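Local coordinates for gala protein type 1, 3 or 4 (Legionella pneumophila subsp. pneumophila, PDB 4XA9) that is a leucine-rich-repeat protein of a Legionella pathogen that may bind small GTPases and stimulate their GTP hydrolysis, at residues Leu27-Ile32 against Thr56-Lys61; Leu62-Thr67 against Ser88-Ile93. All coordinates share one frame; numbering follows the deposited sequence.

Contact 1: residues Leu27-Ile32 against Thr56-Lys61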
# COMPACT_ATOMS: atom_id res chain seq x y z
N LEU A 27 6.72 -6.49 -18.91
CA LEU A 27 6.29 -6.12 -20.25
C LEU A 27 6.73 -4.71 -20.61
O LEU A 27 6.81 -3.83 -19.75
CB LEU A 27 4.77 -6.23 -20.39
CG LEU A 27 4.14 -7.58 -20.06
CD1 LEU A 27 2.65 -7.54 -20.38
CD2 LEU A 27 4.83 -8.71 -20.82
N ARG A 28 7.02 -4.50 -21.89
CA ARG A 28 7.42 -3.18 -22.36
C ARG A 28 6.48 -2.70 -23.44
O ARG A 28 5.54 -3.40 -23.83
CB ARG A 28 8.86 -3.21 -22.87
CG ARG A 28 9.87 -3.52 -21.78
CD ARG A 28 11.29 -3.19 -22.21
NE ARG A 28 11.76 -4.07 -23.28
CZ ARG A 28 12.52 -5.14 -23.09
NH1 ARG A 28 12.91 -5.47 -21.86
NH2 ARG A 28 12.91 -5.88 -24.13
N ASP A 29 6.75 -1.49 -23.92
CA ASP A 29 5.89 -0.88 -24.93
C ASP A 29 5.74 -1.76 -26.17
O ASP A 29 4.65 -1.85 -26.72
CB ASP A 29 6.42 0.49 -25.32
CG ASP A 29 6.42 1.46 -24.16
OD1 ASP A 29 5.66 1.24 -23.20
OD2 ASP A 29 7.19 2.44 -24.22
N ASN A 30 6.81 -2.40 -26.57
CA ASN A 30 6.83 -3.23 -27.75
C ASN A 30 5.99 -4.47 -27.65
O ASN A 30 5.80 -5.10 -28.61
CB ASN A 30 8.24 -3.57 -28.15
CG ASN A 30 8.92 -2.41 -28.83
OD1 ASN A 30 8.28 -1.55 -29.38
ND2 ASN A 30 10.24 -2.37 -28.76
N ASP A 31 5.55 -4.81 -26.45
CA ASP A 31 4.73 -6.00 -26.23
C ASP A 31 3.25 -5.68 -26.40
O ASP A 31 2.40 -6.57 -26.45
CB ASP A 31 4.96 -6.59 -24.84
CG ASP A 31 6.37 -7.13 -24.68
OD1 ASP A 31 6.68 -8.17 -25.30
OD2 ASP A 31 7.14 -6.53 -23.90
N ILE A 32 2.94 -4.39 -26.50
CA ILE A 32 1.54 -3.97 -26.53
C ILE A 32 0.82 -4.39 -27.82
O ILE A 32 -0.33 -4.85 -27.75
CB ILE A 32 1.41 -2.44 -26.31
CG1 ILE A 32 2.03 -2.05 -24.96
CG2 ILE A 32 -0.05 -2.01 -26.36
CD1 ILE A 32 1.35 -2.70 -23.75
N THR A 56 5.46 2.39 -20.71
CA THR A 56 5.58 3.84 -20.70
C THR A 56 4.42 4.46 -21.46
O THR A 56 3.50 3.75 -21.87
CB THR A 56 6.90 4.33 -21.32
OG1 THR A 56 6.83 4.21 -22.75
CG2 THR A 56 8.09 3.54 -20.78
N ALA A 57 4.47 5.77 -21.67
CA ALA A 57 3.44 6.48 -22.42
C ALA A 57 3.33 5.97 -23.86
O ALA A 57 2.24 5.95 -24.44
CB ALA A 57 3.73 7.98 -22.42
N ASN A 58 4.45 5.54 -24.43
CA ASN A 58 4.43 4.99 -25.78
C ASN A 58 3.62 3.71 -25.88
O ASN A 58 2.97 3.44 -26.89
CB ASN A 58 5.86 4.75 -26.26
CG ASN A 58 6.55 6.03 -26.67
OD1 ASN A 58 5.89 7.02 -27.01
ND2 ASN A 58 7.88 6.02 -26.64
N GLY A 59 3.64 2.92 -24.81
CA GLY A 59 2.87 1.69 -24.75
C GLY A 59 1.39 1.99 -24.68
O GLY A 59 0.58 1.29 -25.28
N VAL A 60 1.05 3.04 -23.94
CA VAL A 60 -0.33 3.49 -23.86
C VAL A 60 -0.85 3.92 -25.23
O VAL A 60 -1.96 3.58 -25.62
CB VAL A 60 -0.49 4.65 -22.86
CG1 VAL A 60 -1.89 5.24 -22.93
CG2 VAL A 60 -0.18 4.18 -21.44
N LYS A 61 -0.03 4.68 -25.97
CA LYS A 61 -0.40 5.10 -27.32
C LYS A 61 -0.71 3.92 -28.23
O LYS A 61 -1.52 4.03 -29.15
CB LYS A 61 0.72 5.94 -27.96
CG LYS A 61 0.86 7.34 -27.37
CD LYS A 61 1.89 8.15 -28.13
CE LYS A 61 1.95 9.58 -27.60
NZ LYS A 61 2.95 10.40 -28.34
O HOH W 1 8.83 3.00 -26.47
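The carboxylate of Asp29 reaches across to the start of helix 57-63 and spends each of its oxygens on Thr56. OD1 accepts the backbone N-H of Thr56 through its syn lone pair, a nearly straight bond of 172° with Thr56 N 2.8 Å from Asp29 OD1. OD2 accepts the hydroxyl OG1 of Thr56; the modelled distance is too short to be taken literally, so the length of that bond is doubtful. The two side chains cross at about a right angle. OD2 also accepts a hydrogen bond from a water, 2.8 Å from Asp29 OD2, which accepts in turn from Asn58 ND2, and Asn58 CB lies 3.4 Å from the same Asp29 OD2.

One shell out, Thr56 is the N-cap of its helix. With OG1 lying between the backbone N and the carbonyl carbon (chi1 75°), it accepts from Asn58 N at 3.2 Å from Thr56 OG1. Gly59, having no side chain, brings its CA to 4.0 Å from Asp29 CA, and Ile32 CG2 packs 3.5 Å from Gly59 O. Asp31 OD2 accepts from Arg28 N, tying up the turn that carries Asp29, while its OD1 holds Val3 and Leu4 N.

A carboxylate at the N-terminal end of a helix would be stabilised by the helix dipole, so Asp29 is probably ionised and reinforces the cap from the turn before helix 32-41.

Contact 2: residues Leu62-Thr67 against Ser88-Ile93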
# COMPACT_ATOMS: atom_id res chain seq x y z
N LEU A 62 -0.06 2.79 -27.96
CA LEU A 62 -0.26 1.58 -28.75
C LEU A 62 -1.47 0.80 -28.28
O LEU A 62 -1.93 -0.11 -28.96
CB LEU A 62 0.99 0.70 -28.68
CG LEU A 62 2.23 1.34 -29.31
CD1 LEU A 62 3.46 0.47 -29.14
CD2 LEU A 62 1.95 1.60 -30.79
N PHE A 63 -1.97 1.16 -27.11
CA PHE A 63 -3.09 0.42 -26.53
C PHE A 63 -4.43 1.10 -26.74
O PHE A 63 -5.44 0.44 -26.99
CB PHE A 63 -2.87 0.20 -25.04
CG PHE A 63 -4.03 -0.46 -24.36
CD1 PHE A 63 -4.18 -1.83 -24.43
CD2 PHE A 63 -4.96 0.29 -23.66
CE1 PHE A 63 -5.25 -2.45 -23.81
CE2 PHE A 63 -6.04 -0.32 -23.04
CZ PHE A 63 -6.18 -1.70 -23.12
N VAL A 64 -4.44 2.42 -26.62
CA VAL A 64 -5.70 3.17 -26.54
C VAL A 64 -6.56 3.04 -27.80
O VAL A 64 -6.06 3.14 -28.93
CB VAL A 64 -5.41 4.65 -26.23
CG1 VAL A 64 -6.64 5.51 -26.49
CG2 VAL A 64 -4.97 4.78 -24.77
N ASN A 65 -7.85 2.77 -27.58
CA ASN A 65 -8.84 2.62 -28.65
C ASN A 65 -8.52 1.48 -29.62
O ASN A 65 -8.92 1.51 -30.78
CB ASN A 65 -8.99 3.94 -29.40
CG ASN A 65 -9.68 5.01 -28.57
OD1 ASN A 65 -10.66 4.72 -27.88
ND2 ASN A 65 -9.15 6.23 -28.59
N LYS A 66 -7.81 0.46 -29.12
CA LYS A 66 -7.53 -0.74 -29.90
C LYS A 66 -8.52 -1.84 -29.59
O LYS A 66 -8.78 -2.71 -30.41
CB LYS A 66 -6.11 -1.24 -29.63
CG LYS A 66 -5.01 -0.37 -30.19
CD LYS A 66 -4.75 -0.73 -31.65
CE LYS A 66 -3.75 0.23 -32.29
NZ LYS A 66 -2.42 0.18 -31.64
N THR A 67 -9.05 -1.81 -28.37
CA THR A 67 -9.84 -2.92 -27.83
C THR A 67 -11.11 -2.41 -27.16
O THR A 67 -11.32 -1.20 -27.04
CB THR A 67 -9.03 -3.73 -26.79
OG1 THR A 67 -8.95 -2.99 -25.56
CG2 THR A 67 -7.62 -4.01 -27.29
N SER A 88 -6.87 9.24 -21.33
CA SER A 88 -8.07 10.06 -21.21
C SER A 88 -8.80 10.12 -22.54
O SER A 88 -9.96 10.55 -22.59
CB SER A 88 -7.73 11.47 -20.72
OG SER A 88 -7.09 12.23 -21.73
N GLU A 89 -8.14 9.68 -23.60
CA GLU A 89 -8.72 9.67 -24.94
C GLU A 89 -9.40 8.34 -25.25
O GLU A 89 -10.03 8.20 -26.31
CB GLU A 89 -7.65 9.96 -26.00
CG GLU A 89 -6.78 11.18 -25.72
CD GLU A 89 -7.55 12.48 -25.80
OE1 GLU A 89 -8.64 12.49 -26.40
OE2 GLU A 89 -7.06 13.49 -25.26
N ASP A 90 -9.28 7.37 -24.36
CA ASP A 90 -9.85 6.06 -24.65
C ASP A 90 -11.36 6.09 -24.55
O ASP A 90 -11.92 6.67 -23.62
CB ASP A 90 -9.30 4.98 -23.74
CG ASP A 90 -9.73 3.59 -24.19
OD1 ASP A 90 -9.03 2.99 -25.03
OD2 ASP A 90 -10.77 3.11 -23.71
N ASN A 91 -12.01 5.45 -25.50
CA ASN A 91 -13.46 5.55 -25.60
C ASN A 91 -14.23 4.38 -24.99
O ASN A 91 -15.46 4.33 -25.08
CB ASN A 91 -13.85 5.75 -27.07
CG ASN A 91 -13.32 7.06 -27.62
OD1 ASN A 91 -13.47 8.11 -26.99
ND2 ASN A 91 -12.70 7.02 -28.79
N HIS A 92 -13.53 3.45 -24.33
CA HIS A 92 -14.20 2.33 -23.66
C HIS A 92 -13.95 2.27 -22.15
O HIS A 92 -14.77 1.74 -21.41
CB HIS A 92 -13.76 1.01 -24.28
CG HIS A 92 -14.40 0.71 -25.60
ND1 HIS A 92 -13.79 1.01 -26.80
CD2 HIS A 92 -15.59 0.15 -25.90
CE1 HIS A 92 -14.58 0.64 -27.79
NE2 HIS A 92 -15.68 0.11 -27.27
N ILE A 93 -12.82 2.78 -21.71
CA ILE A 93 -12.44 2.64 -20.30
C ILE A 93 -13.34 3.49 -19.40
O ILE A 93 -13.51 4.69 -19.60
CB ILE A 93 -10.95 3.00 -20.11
CG1 ILE A 93 -10.08 1.94 -20.79
CG2 ILE A 93 -10.61 3.11 -18.63
CD1 ILE A 93 -8.59 2.22 -20.75
O HOH W 2 -11.22 1.79 -26.38
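Two successive turns of the leucine-rich-repeat solenoid meet where Asn65, just past helix 57-63, faces Asp90 and its neighbours, just past helix 80-87. Asn65 N donates to Asp90 OD1 at 2.8 Å, meeting the oxygen nearly along its C-O axis. The amide of Asn65 then uses both ends: its OD1 accepts from Asn91 N at 2.8 Å, and its ND2 donates to Glu89 O at 3.1 Å from above that carbonyl's plane. Asn65 therefore grips the backbone before and after Asp90, and its amide plane lies only 24° from that of Asn91.

Asn65 takes the third position, with positive phi, of a type II turn from Phe63 to Lys66, closed by Lys66 N to Phe63 O. Asp90 organises the other loop. Its OD2 accepts from His92 N (2.8 Å between Asp90 OD2 and His92 N), forming an Asx turn, and from Ile93 N as well. CG stands anti to the backbone N of Asp90 (chi1 -171°), which swings it toward Asn65. The carboxylate divides its work, OD1 serving the turn 63-66 and OD2 its own loop.

A water lies in the plane of the His92 ring, 2.7 Å from His92 ND1, and also contacts Asp90 OD1 and Thr67 O. On the interior side, Val64 CG1 packs 3.7 Å from Asp90 CA, and the CD1 methyl of Ile93 meets the edge of the Phe63 ring at 4.3 Å from CE2. Both Phe63 and Ile93 also touch Leu72 of strand 71-73.

Helix 57-63 serves both contacts: contact 1 ties its N-terminal end to the turn before helix 32-41, contact 2 the turn after it to the loop between helix 80-87 and strand 95-97. With centres 13 Å apart, they touch where Asp29 O meets Leu62 CD1 and Ile32 CG2 packs on the backbone of Leu62 and Phe63. Both are partly buried, but contact 2 covers more area (326 against 203 Å²) and buries its aspartate, whereas Asp29 stays partly exposed. Asp29 accepts from the backbone and side chain of a helix cap; Asp90 shares the work with an asparagine between two loops. There Phe63 and Ile93 pack toward strand 71-73; in contact 1 Ile32 packs against Gly59.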